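Local atomic coordinates of CheC-like superfamily protein (Shewanella oneidensis, PDB entry 3H2D), a protein that probably dephosphorylates the phosphorylated response regulator CheY and so helps to terminate signalling in bacterial chemotaxis. Residues B[69-74]-B[87-92]; B[47-52]-B[96-101]; B[59-64]-B[125-130]; B[9-14]-B[26-31]. All blocks are in the same frame, centred on the assembly; numbering follows the deposited sequence.

In the fold
Contacts 2 and 4 lay helices on one face of the antiparallel sheet, contact 3 packs a strand on the other, and contact 1 joins two helices. Contacts 1 and 2 share helix 84-107, their centres about 19 Å apart, and meet where M74 CE lies 4.2 Å from M96 CE. Contacts 2 and 3 reach neighbouring strands of the sheet, and V97 CB comes 3.8 Å from I60 CD1. F62 of contact 3 ties the sheet to contact 1, its CE2 3.6 Å from I70 CD1. Contact 4 adds helix 8-21 beside contact 2. Contact 1 carries D88 and E92, which match part of the probable phosphatase signature, and contact 3 holds the strand that joins the second subunit.

Contact 1 (B[69-74]-B[87-92]); sequences QIMQNM and TDLVGE
M71 and M74 meet L89 without any flat group between them; the flat groups of this helix-helix pair, the amides of Q69 and N73, pair with each other instead, one turn apart on helix 64-75. Q69 NE2 donates to N73 OD1 at 2.9 Å, within the plane of its own amide but from above the plane of the N73 carbonyl, 37° out of it. In the CheX fold, helices 64-75 and 84-107 follow each other in the chain, and between residues 69-74 and 87-92 the touch is apolar, with no hydrogen bond across. L89 supplies most of it. With chi1 at -179° the leucine swings CG opposite its backbone N, carrying the branched end across to the other helix, where the two methyls divide the work. CD1 faces the selenium of M74, a selenomethionine like M71, while CD2 settles against the root of M71. I93 takes I70 from the side of helix 84-107, and V86 and E85 flank M71. Beyond the interface, D88 and E92 are spaced like the acidic residues of the D-x3-E-x2-N signature of CheC and CheX phosphatases, and D88 is salt-bridged to K130 of the second subunit. The M71 side chain runs extended past L89, with M71 CG 3.7 Å from L89 CD2; the same methyl lies 3.6 Å from M71 CA.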
loop_
_atom_site.group_PDB
_atom_site.type_symbol
_atom_site.label_atom_id
_atom_site.label_comp_id
_atom_site.label_asym_id
_atom_site.label_seq_id
_atom_site.Cartn_x
_atom_site.Cartn_y
_atom_site.Cartn_z
ATOM N N GLN B 69 17.818 -8.261 10.101
ATOM C CA GLN B 69 19.249 -8.155 9.856
ATOM C C GLN B 69 19.621 -6.823 9.206
ATOM O O GLN B 69 20.694 -6.279 9.491
ATOM C CB GLN B 69 19.771 -9.282 8.971
ATOM C CG GLN B 69 21.317 -9.379 8.924
ATOM C CD GLN B 69 21.953 -9.625 10.268
ATOM O OE1 GLN B 69 21.599 -10.580 10.958
ATOM N NE2 GLN B 69 22.907 -8.770 10.656
ATOM N N ILE B 70 18.781 -6.338 8.280
ATOM C CA ILE B 70 18.937 -5.023 7.670
ATOM C C ILE B 70 18.913 -3.948 8.783
ATOM O O ILE B 70 19.792 -3.054 8.825
ATOM C CB ILE B 70 17.832 -4.759 6.564
ATOM C CG1 ILE B 70 18.050 -5.659 5.344
ATOM C CG2 ILE B 70 17.759 -3.272 6.122
ATOM C CD1 ILE B 70 16.891 -5.601 4.369
HETATM N N MSE B 71 17.938 -4.033 9.697
HETATM C CA MSE B 71 17.906 -3.097 10.806
HETATM C C MSE B 71 19.122 -3.204 11.702
HETATM O O MSE B 71 19.624 -2.173 12.136
HETATM C CB MSE B 71 16.677 -3.227 11.681
HETATM C CG MSE B 71 16.515 -1.903 12.551
HETATM SE SE MSE B 71 14.895 -2.072 13.403
HETATM C CE MSE B 71 15.135 -0.961 14.976
ATOM N N GLN B 72 19.585 -4.418 12.002
ATOM C CA GLN B 72 20.797 -4.573 12.786
ATOM C C GLN B 72 21.957 -3.804 12.117
ATOM O O GLN B 72 22.700 -3.111 12.789
ATOM C CB GLN B 72 21.191 -6.034 12.947
ATOM C CG GLN B 72 22.473 -6.249 13.797
ATOM C CD GLN B 72 22.285 -5.820 15.253
ATOM O OE1 GLN B 72 21.243 -6.091 15.868
ATOM N NE2 GLN B 72 23.251 -5.098 15.782
ATOM N N ASN B 73 22.127 -4.013 10.809
ATOM C CA ASN B 73 23.283 -3.484 10.105
ATOM C C ASN B 73 23.216 -1.964 9.914
ATOM O O ASN B 73 24.226 -1.272 9.996
ATOM C CB ASN B 73 23.400 -4.141 8.740
ATOM C CG ASN B 73 23.838 -5.586 8.817
ATOM O OD1 ASN B 73 23.987 -6.164 9.897
ATOM N ND2 ASN B 73 24.032 -6.180 7.663
HETATM N N MSE B 74 22.012 -1.465 9.680
HETATM C CA MSE B 74 21.792 -0.034 9.435
HETATM C C MSE B 74 21.769 0.795 10.717
HETATM O O MSE B 74 22.350 1.884 10.753
HETATM C CB MSE B 74 20.515 0.180 8.635
HETATM C CG MSE B 74 20.596 -0.362 7.250
HETATM SE SE MSE B 74 19.124 0.188 6.169
HETATM C CE MSE B 74 19.516 2.078 5.978
ATOM N N THR B 87 8.927 -0.833 11.169
ATOM C CA THR B 87 8.094 -0.259 10.114
ATOM C C THR B 87 8.571 1.155 9.704
ATOM O O THR B 87 8.553 1.473 8.528
ATOM C CB THR B 87 6.592 -0.303 10.431
ATOM O OG1 THR B 87 6.261 0.670 11.446
ATOM C CG2 THR B 87 6.145 -1.772 10.797
ATOM N N ASP B 88 9.013 1.966 10.661
ATOM C CA ASP B 88 9.632 3.249 10.329
ATOM C C ASP B 88 10.842 3.071 9.389
ATOM O O ASP B 88 10.947 3.760 8.395
ATOM C CB ASP B 88 10.114 3.952 11.596
ATOM C CG ASP B 88 9.006 4.531 12.409
ATOM O OD1 ASP B 88 7.836 4.606 11.969
ATOM O OD2 ASP B 88 9.340 4.964 13.511
ATOM N N LEU B 89 11.716 2.112 9.669
ATOM C CA LEU B 89 12.872 1.902 8.801
ATOM C C LEU B 89 12.447 1.452 7.398
ATOM O O LEU B 89 13.003 1.908 6.419
ATOM C CB LEU B 89 13.842 0.863 9.392
ATOM C CG LEU B 89 15.121 0.600 8.549
ATOM C CD1 LEU B 89 15.981 1.865 8.410
ATOM C CD2 LEU B 89 15.938 -0.497 9.197
ATOM N N VAL B 90 11.488 0.548 7.319
ATOM C CA VAL B 90 10.987 0.106 6.026
ATOM C C VAL B 90 10.405 1.291 5.244
ATOM O O VAL B 90 10.585 1.389 4.015
ATOM C CB VAL B 90 9.987 -1.060 6.189
ATOM C CG1 VAL B 90 9.256 -1.368 4.853
ATOM C CG2 VAL B 90 10.745 -2.305 6.750
ATOM N N GLY B 91 9.716 2.193 5.930
ATOM C CA GLY B 91 9.201 3.414 5.315
ATOM C C GLY B 91 10.316 4.245 4.739
ATOM O O GLY B 91 10.211 4.720 3.608
ATOM N N GLU B 92 11.398 4.404 5.490
ATOM C CA GLU B 92 12.553 5.186 5.012
ATOM C C GLU B 92 13.271 4.503 3.870
ATOM O O GLU B 92 13.647 5.159 2.915
ATOM C CB GLU B 92 13.545 5.509 6.138
ATOM C CG GLU B 92 13.025 6.544 7.124
ATOM C CD GLU B 92 12.635 7.864 6.403
ATOM O OE1 GLU B 92 13.367 8.285 5.476
ATOM O OE2 GLU B 92 11.573 8.449 6.717
#

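Contact 2 (B[47-52]-B[96-101])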
loop_
_atom_site.group_PDB
_atom_site.type_symbol
_atom_site.label_atom_id
_atom_site.label_comp_id
_atom_site.label_asym_id
_atom_site.label_seq_id
_atom_site.Cartn_x
_atom_site.Cartn_y
_atom_site.Cartn_z
ATOM N N ILE B 47 4.099 2.313 -1.963
ATOM C CA ILE B 47 4.013 3.720 -2.301
ATOM C C ILE B 47 3.455 3.896 -3.692
ATOM O O ILE B 47 3.746 3.128 -4.606
ATOM C CB ILE B 47 5.400 4.420 -2.154
ATOM C CG1 ILE B 47 5.284 5.957 -2.096
ATOM C CG2 ILE B 47 6.454 3.877 -3.213
ATOM C CD1 ILE B 47 6.490 6.637 -1.439
ATOM N N GLY B 48 2.647 4.927 -3.843
ATOM C CA GLY B 48 2.136 5.325 -5.160
ATOM C C GLY B 48 3.010 6.358 -5.824
ATOM O O GLY B 48 3.741 7.105 -5.154
HETATM N N MSE B 49 2.899 6.412 -7.161
HETATM C CA MSE B 49 3.623 7.356 -8.008
HETATM C C MSE B 49 2.676 7.954 -9.023
HETATM O O MSE B 49 1.838 7.257 -9.559
HETATM C CB MSE B 49 4.744 6.655 -8.745
HETATM C CG MSE B 49 5.850 6.194 -7.818
HETATM SE SE MSE B 49 7.079 4.972 -8.715
HETATM C CE MSE B 49 5.918 3.385 -8.738
ATOM N N VAL B 50 2.793 9.258 -9.239
ATOM C CA VAL B 50 1.928 9.948 -10.177
ATOM C C VAL B 50 2.797 10.878 -11.011
ATOM O O VAL B 50 3.581 11.672 -10.462
ATOM C CB VAL B 50 0.823 10.736 -9.468
ATOM C CG1 VAL B 50 -0.010 11.483 -10.433
ATOM C CG2 VAL B 50 -0.100 9.799 -8.657
ATOM N N GLY B 51 2.641 10.779 -12.319
ATOM C CA GLY B 51 3.366 11.635 -13.257
ATOM C C GLY B 51 2.434 12.224 -14.297
ATOM O O GLY B 51 1.261 11.888 -14.321
ATOM N N PRO B 52 2.953 13.117 -15.154
ATOM C CA PRO B 52 2.128 13.751 -16.174
ATOM C C PRO B 52 1.418 12.757 -17.077
ATOM O O PRO B 52 0.238 12.910 -17.347
ATOM C CB PRO B 52 3.135 14.553 -17.002
ATOM C CG PRO B 52 4.285 14.766 -16.129
ATOM C CD PRO B 52 4.346 13.598 -15.205
HETATM N N MSE B 96 13.745 6.027 0.059
HETATM C CA MSE B 96 15.040 6.133 -0.627
HETATM C C MSE B 96 15.100 5.339 -1.934
HETATM O O MSE B 96 15.713 5.800 -2.887
HETATM C CB MSE B 96 16.208 5.716 0.296
HETATM C CG MSE B 96 16.341 6.590 1.474
HETATM SE SE MSE B 96 17.976 6.068 2.458
HETATM C CE MSE B 96 17.260 4.552 3.380
ATOM N N VAL B 97 14.473 4.157 -1.983
ATOM C CA VAL B 97 14.384 3.373 -3.224
ATOM C C VAL B 97 13.616 4.146 -4.321
ATOM O O VAL B 97 14.063 4.285 -5.482
ATOM C CB VAL B 97 13.745 1.990 -2.950
ATOM C CG1 VAL B 97 13.429 1.221 -4.290
ATOM C CG2 VAL B 97 14.689 1.190 -2.045
ATOM N N THR B 98 12.459 4.668 -3.923
ATOM C CA THR B 98 11.564 5.390 -4.829
ATOM C C THR B 98 12.172 6.693 -5.239
ATOM O O THR B 98 12.109 7.069 -6.404
ATOM C CB THR B 98 10.222 5.674 -4.153
ATOM O OG1 THR B 98 9.741 4.451 -3.584
ATOM C CG2 THR B 98 9.152 6.196 -5.210
ATOM N N GLY B 99 12.801 7.377 -4.294
ATOM C CA GLY B 99 13.512 8.607 -4.611
ATOM C C GLY B 99 14.692 8.479 -5.539
ATOM O O GLY B 99 14.873 9.317 -6.454
ATOM N N GLY B 100 15.509 7.454 -5.330
ATOM C CA GLY B 100 16.616 7.195 -6.224
ATOM C C GLY B 100 16.143 6.818 -7.612
ATOM O O GLY B 100 16.729 7.245 -8.617
ATOM N N ALA B 101 15.056 6.056 -7.671
ATOM C CA ALA B 101 14.447 5.693 -8.960
ATOM C C ALA B 101 13.895 6.926 -9.670
ATOM O O ALA B 101 14.037 7.098 -10.904
ATOM C CB ALA B 101 13.346 4.676 -8.746
#
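I47 opens the strand side of this contact by sending its CG2 methyl against T98 of helix 84-107, where I47 CG2 lies 3.4 Å from T98 OG1. The isoleucine holds CG1 anti to its backbone N (chi1 -163°), which puts CG2 between the backbone N and the carbonyl carbon, and it is this branch that does the touching. The two side chains cross obliquely, so that the same methyl also meets the threonine methyl, with I47 CG2 4.1 Å from T98 CG2. The hydroxyl that I47 covers is not left to the apolar layer: T98 OG1 is hydrogen-bonded to T94 O, one turn back on its own helix. G48 follows, a residue with no side chain, whose backbone pairs with A115 of the adjacent strand 113-122. Such packing of a long helix over the face of an antiparallel sheet belongs to the CheX fold, in which helix 84-107 covers the neighbouring strands 43-51 and 54-62. M49, a selenomethionine, comes next and again has its CB directed toward the helix. Its CG approaches the methyl branch of the threonine, M49 CG lying 4.2 Å from T98 CG2, while F10, L58, F112, V151 and F153 surround the rest of M49. V50, next along the strand, packs on M114 of the second subunit.

Contact 3 (B[59-64]-B[125-130])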
loop_
_atom_site.group_PDB
_atom_site.type_symbol
_atom_site.label_atom_id
_atom_site.label_comp_id
_atom_site.label_asym_id
_atom_site.label_seq_id
_atom_site.Cartn_x
_atom_site.Cartn_y
_atom_site.Cartn_z
ATOM N N SER B 59 5.937 -1.828 -4.530
ATOM C CA SER B 59 5.987 -2.565 -3.246
ATOM C C SER B 59 7.363 -3.203 -3.070
ATOM O O SER B 59 7.945 -3.719 -4.016
ATOM C CB SER B 59 4.874 -3.617 -3.087
ATOM O OG SER B 59 4.946 -4.643 -4.048
ATOM N N ILE B 60 7.879 -3.134 -1.847
ATOM C CA ILE B 60 9.123 -3.792 -1.479
ATOM C C ILE B 60 8.766 -4.669 -0.278
ATOM O O ILE B 60 8.419 -4.167 0.757
ATOM C CB ILE B 60 10.217 -2.788 -1.067
ATOM C CG1 ILE B 60 10.425 -1.698 -2.122
ATOM C CG2 ILE B 60 11.565 -3.470 -0.793
ATOM C CD1 ILE B 60 11.295 -0.504 -1.555
ATOM N N THR B 61 8.942 -5.967 -0.422
ATOM C CA THR B 61 8.479 -6.936 0.566
ATOM C C THR B 61 9.673 -7.691 1.109
ATOM O O THR B 61 10.546 -8.042 0.318
ATOM C CB THR B 61 7.481 -7.899 -0.104
ATOM O OG1 THR B 61 6.327 -7.143 -0.550
ATOM C CG2 THR B 61 7.032 -9.042 0.862
ATOM N N PHE B 62 9.712 -7.891 2.430
ATOM C CA PHE B 62 10.807 -8.561 3.137
ATOM C C PHE B 62 10.305 -9.681 4.061
ATOM O O PHE B 62 9.294 -9.506 4.759
ATOM C CB PHE B 62 11.586 -7.601 4.046
ATOM C CG PHE B 62 12.172 -6.390 3.366
ATOM C CD1 PHE B 62 11.430 -5.220 3.270
ATOM C CD2 PHE B 62 13.472 -6.389 2.876
ATOM C CE1 PHE B 62 11.985 -4.080 2.660
ATOM C CE2 PHE B 62 14.024 -5.247 2.295
ATOM C CZ PHE B 62 13.274 -4.099 2.208
ATOM N N GLU B 63 11.050 -10.789 4.155
ATOM C CA GLU B 63 10.862 -11.736 5.250
ATOM C C GLU B 63 11.414 -11.164 6.533
ATOM O O GLU B 63 12.327 -10.346 6.504
ATOM C CB GLU B 63 11.530 -13.101 4.933
ATOM C CG GLU B 63 10.724 -13.834 3.900
ATOM C CD GLU B 63 11.368 -15.082 3.378
ATOM O OE1 GLU B 63 12.600 -15.225 3.513
ATOM O OE2 GLU B 63 10.623 -15.896 2.783
ATOM N N GLN B 64 10.857 -11.594 7.655
ATOM C CA GLN B 64 11.209 -11.033 8.949
ATOM C C GLN B 64 12.685 -11.120 9.266
ATOM O O GLN B 64 13.267 -10.146 9.765
ATOM C CB GLN B 64 10.405 -11.700 10.059
ATOM C CG GLN B 64 10.806 -11.204 11.443
ATOM C CD GLN B 64 9.845 -11.583 12.535
ATOM O OE1 GLN B 64 8.654 -11.407 12.413
ATOM N NE2 GLN B 64 10.389 -12.104 13.644
ATOM N N HIS B 125 2.004 -12.265 4.294
ATOM C CA HIS B 125 1.094 -11.536 3.425
ATOM C C HIS B 125 1.619 -11.429 2.003
ATOM O O HIS B 125 2.805 -11.640 1.744
ATOM C CB HIS B 125 0.795 -10.142 3.993
ATOM C CG HIS B 125 1.946 -9.186 3.899
ATOM N ND1 HIS B 125 2.822 -8.965 4.936
ATOM C CD2 HIS B 125 2.356 -8.377 2.880
ATOM C CE1 HIS B 125 3.705 -8.039 4.576
ATOM N NE2 HIS B 125 3.480 -7.703 3.318
ATOM N N THR B 126 0.712 -11.133 1.068
ATOM C CA THR B 126 1.081 -10.930 -0.327
ATOM C C THR B 126 0.476 -9.606 -0.791
ATOM O O THR B 126 -0.459 -9.088 -0.178
ATOM C CB THR B 126 0.574 -12.069 -1.226
ATOM O OG1 THR B 126 -0.850 -12.136 -1.148
ATOM C CG2 THR B 126 1.141 -13.419 -0.819
ATOM N N ILE B 127 1.043 -9.046 -1.846
ATOM C CA ILE B 127 0.590 -7.779 -2.421
ATOM C C ILE B 127 0.184 -8.028 -3.874
ATOM O O ILE B 127 0.900 -8.707 -4.627
ATOM C CB ILE B 127 1.701 -6.670 -2.383
ATOM C CG1 ILE B 127 2.456 -6.615 -1.004
ATOM C CG2 ILE B 127 1.107 -5.285 -2.771
ATOM C CD1 ILE B 127 1.648 -6.147 0.170
ATOM N N SER B 128 -0.960 -7.485 -4.273
ATOM C CA SER B 128 -1.437 -7.539 -5.623
ATOM C C SER B 128 -1.630 -6.097 -6.113
ATOM O O SER B 128 -2.388 -5.324 -5.496
ATOM C CB SER B 128 -2.747 -8.289 -5.655
ATOM O OG SER B 128 -3.350 -8.181 -6.932
ATOM N N HIS B 129 -0.938 -5.757 -7.199
ATOM C CA HIS B 129 -1.043 -4.427 -7.854
ATOM C C HIS B 129 -2.154 -4.466 -8.861
ATOM O O HIS B 129 -2.171 -5.371 -9.710
ATOM C CB HIS B 129 0.256 -4.094 -8.574
ATOM C CG HIS B 129 1.421 -3.910 -7.668
ATOM N ND1 HIS B 129 2.124 -2.731 -7.604
ATOM C CD2 HIS B 129 1.956 -4.728 -6.736
ATOM C CE1 HIS B 129 3.090 -2.855 -6.711
ATOM N NE2 HIS B 129 2.989 -4.044 -6.144
ATOM N N LYS B 130 -3.054 -3.487 -8.797
ATOM C CA LYS B 130 -4.258 -3.486 -9.599
ATOM C C LYS B 130 -4.258 -2.510 -10.761
ATOM O O LYS B 130 -5.230 -2.458 -11.483
ATOM C CB LYS B 130 -5.512 -3.322 -8.707
ATOM C CG LYS B 130 -5.570 -4.355 -7.599
ATOM C CD LYS B 130 -5.875 -5.773 -8.174
ATOM C CE LYS B 130 -6.084 -6.773 -7.041
ATOM N NZ LYS B 130 -6.299 -8.192 -7.457
#
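Strand 125-129 lies over the face of the central sheet turned away from the helices, and in this contact it meets strand 54-62 across the layer. The two run nearly antiparallel, at 165°, but their axes stay 8.9 Å apart, a distance of side-chain packing and not of backbone pairing. Strand 125-129 has its backbone partner elsewhere: residues T126 to H129 pair antiparallel with a strand of the second subunit, adding strand 125-129 to that subunit's sheet. The CB atoms of S59 and T61 point toward strand 125-129, whereas I60 and F62 turn to the helix side. The polar join is at one end, where S59 OG and H129 NE2 share a hydrogen bond of 2.9 Å. The hydroxyl comes to the edge of the imidazole, near its plane; a chi1 of 63° sets OG where it meets the ring nitrogen. The other ring nitrogen, H129 ND1, is bonded to S57 OG. Further along, I127 and T61 slide past each other in opposite directions, and I127 CG1 comes 3.9 Å from T61 OG1, a hydroxyl that bonds to S44 OG. I127 CG2 lies 4.1 Å from S59 OG. A leucine in place of H129 would probably leave the hydroxyls of S57 and S59 without the ring nitrogens they bond. With a serine of the same strand at each nitrogen, the ring is held against rotation, and polar atoms of a buried layer satisfy one another.

Contact 4 (B[9-14]-B[26-31])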
loop_
_atom_site.group_PDB
_atom_site.type_symbol
_atom_site.label_atom_id
_atom_site.label_comp_id
_atom_site.label_asym_id
_atom_site.label_seq_id
_atom_site.Cartn_x
_atom_site.Cartn_y
_atom_site.Cartn_z
ATOM N N PRO B 9 15.946 0.952 -12.347
ATOM C CA PRO B 9 16.212 2.064 -11.388
ATOM C C PRO B 9 15.843 1.765 -9.932
ATOM O O PRO B 9 16.519 2.235 -8.976
ATOM C CB PRO B 9 15.361 3.208 -11.940
ATOM C CG PRO B 9 15.091 2.844 -13.323
ATOM C CD PRO B 9 15.123 1.391 -13.479
ATOM N N PHE B 10 14.769 0.996 -9.757
ATOM C CA PHE B 10 14.326 0.584 -8.443
ATOM C C PHE B 10 15.255 -0.490 -7.874
ATOM O O PHE B 10 15.684 -0.406 -6.705
ATOM C CB PHE B 10 12.870 0.074 -8.516
ATOM C CG PHE B 10 11.891 1.106 -8.999
ATOM C CD1 PHE B 10 11.316 1.993 -8.109
ATOM C CD2 PHE B 10 11.578 1.225 -10.362
ATOM C CE1 PHE B 10 10.389 2.975 -8.560
ATOM C CE2 PHE B 10 10.693 2.197 -10.817
ATOM C CZ PHE B 10 10.093 3.082 -9.905
ATOM N N LEU B 11 15.587 -1.470 -8.703
ATOM C CA LEU B 11 16.610 -2.497 -8.387
ATOM C C LEU B 11 17.922 -1.858 -7.918
ATOM O O LEU B 11 18.472 -2.217 -6.876
ATOM C CB LEU B 11 16.853 -3.331 -9.633
ATOM C CG LEU B 11 18.040 -4.293 -9.766
ATOM C CD1 LEU B 11 18.148 -5.151 -8.559
ATOM C CD2 LEU B 11 17.841 -5.156 -11.032
ATOM N N GLN B 12 18.435 -0.927 -8.721
ATOM C CA GLN B 12 19.736 -0.323 -8.435
ATOM C C GLN B 12 19.679 0.453 -7.117
ATOM O O GLN B 12 20.588 0.386 -6.299
ATOM C CB GLN B 12 20.126 0.573 -9.598
ATOM C CG GLN B 12 20.401 -0.220 -10.903
ATOM C CD GLN B 12 20.376 0.633 -12.210
ATOM O OE1 GLN B 12 20.342 1.889 -12.183
ATOM N NE2 GLN B 12 20.394 -0.076 -13.368
ATOM N N SER B 13 18.581 1.177 -6.919
ATOM C CA SER B 13 18.431 1.990 -5.730
ATOM C C SER B 13 18.345 1.112 -4.471
ATOM O O SER B 13 18.923 1.475 -3.459
ATOM C CB SER B 13 17.234 2.973 -5.833
ATOM O OG SER B 13 17.412 3.803 -6.968
ATOM N N LEU B 14 17.620 -0.007 -4.540
ATOM C CA LEU B 14 17.499 -0.912 -3.405
ATOM C C LEU B 14 18.879 -1.494 -3.106
ATOM O O LEU B 14 19.270 -1.580 -1.949
ATOM C CB LEU B 14 16.480 -2.032 -3.677
ATOM C CG LEU B 14 16.291 -3.043 -2.529
ATOM C CD1 LEU B 14 15.717 -2.384 -1.207
ATOM C CD2 LEU B 14 15.455 -4.231 -2.983
ATOM N N LEU B 26 22.325 -8.639 -1.293
ATOM C CA LEU B 26 21.140 -9.263 -1.856
ATOM C C LEU B 26 21.500 -9.741 -3.253
ATOM O O LEU B 26 22.125 -9.005 -4.016
ATOM C CB LEU B 26 19.997 -8.259 -1.934
ATOM C CG LEU B 26 19.260 -7.966 -0.630
ATOM C CD1 LEU B 26 18.273 -6.828 -0.859
ATOM C CD2 LEU B 26 18.550 -9.192 -0.083
ATOM N N THR B 27 21.136 -10.957 -3.615
ATOM C CA THR B 27 21.363 -11.398 -4.991
ATOM C C THR B 27 20.029 -11.363 -5.724
ATOM O O THR B 27 19.123 -12.101 -5.362
ATOM C CB THR B 27 21.951 -12.785 -5.042
ATOM O OG1 THR B 27 23.231 -12.770 -4.409
ATOM C CG2 THR B 27 22.121 -13.257 -6.505
ATOM N N PRO B 28 19.922 -10.508 -6.756
ATOM C CA PRO B 28 18.690 -10.384 -7.518
ATOM C C PRO B 28 18.439 -11.573 -8.394
ATOM O O PRO B 28 19.386 -12.246 -8.836
ATOM C CB PRO B 28 18.906 -9.133 -8.358
ATOM C CG PRO B 28 20.344 -8.826 -8.329
ATOM C CD PRO B 28 20.996 -9.626 -7.260
ATOM N N GLY B 29 17.170 -11.882 -8.573
ATOM C CA GLY B 29 16.728 -12.844 -9.556
ATOM C C GLY B 29 16.445 -12.098 -10.860
ATOM O O GLY B 29 16.891 -10.981 -11.045
ATOM N N LYS B 30 15.745 -12.753 -11.771
ATOM C CA LYS B 30 15.449 -12.163 -13.070
ATOM C C LYS B 30 14.091 -11.476 -12.961
ATOM O O LYS B 30 13.192 -12.022 -12.332
ATOM C CB LYS B 30 15.450 -13.211 -14.170
ATOM C CG LYS B 30 16.864 -13.568 -14.627
ATOM N N PRO B 31 13.974 -10.252 -13.489
ATOM C CA PRO B 31 12.666 -9.594 -13.528
ATOM C C PRO B 31 11.689 -10.400 -14.352
ATOM O O PRO B 31 12.062 -10.877 -15.426
ATOM C CB PRO B 31 12.949 -8.249 -14.219
ATOM C CG PRO B 31 14.396 -8.045 -14.080
ATOM C CD PRO B 31 15.042 -9.384 -14.001
#
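On the helix whose L11 and L14 reach over to P28 and L26, the carbonyl oxygen of P9 is gripped twice by a single residue. S13 N gives the ordinary helical bond to P9 O at 3.1 Å, and the S13 hydroxyl adds a second, S13 OG donating to P9 O at 2.7 Å. The hydroxyl approaches almost in line with the carbonyl, at a C=O...donor angle of 163°. This buried hydroxyl thus folds back onto its own helix, and also packs against G100 and A101 of helix 84-107. The leucines work on another side of the helix, toward the strand that follows. A chi1 of 167° turns the branch of L11 away from its own N, and the CD1 methyl extends to the proline ring, with L11 CD1 4.1 Å from P28 CB. Leucine and proline meet at about a right angle, a methyl against one corner of the ring. One turn on, the match is methyl to methyl: L14 CD2 lies 4.4 Å from L26 CD1, a looser touch. No hydrogen bond crosses between the two segments. Other strands close the packing, since L11 also rests on M138 and F140, and L14 on F140 and I149. T27 and G29 bond through their backbones to T141 and P139 of strand 135-142; strand 27-33 is an outermost strand of the sheet within this chain. A helix laid on the face of an antiparallel sheet, followed by a loop into one of its outermost strands, is in keeping with the layered alpha/beta fold of CheC-like proteins.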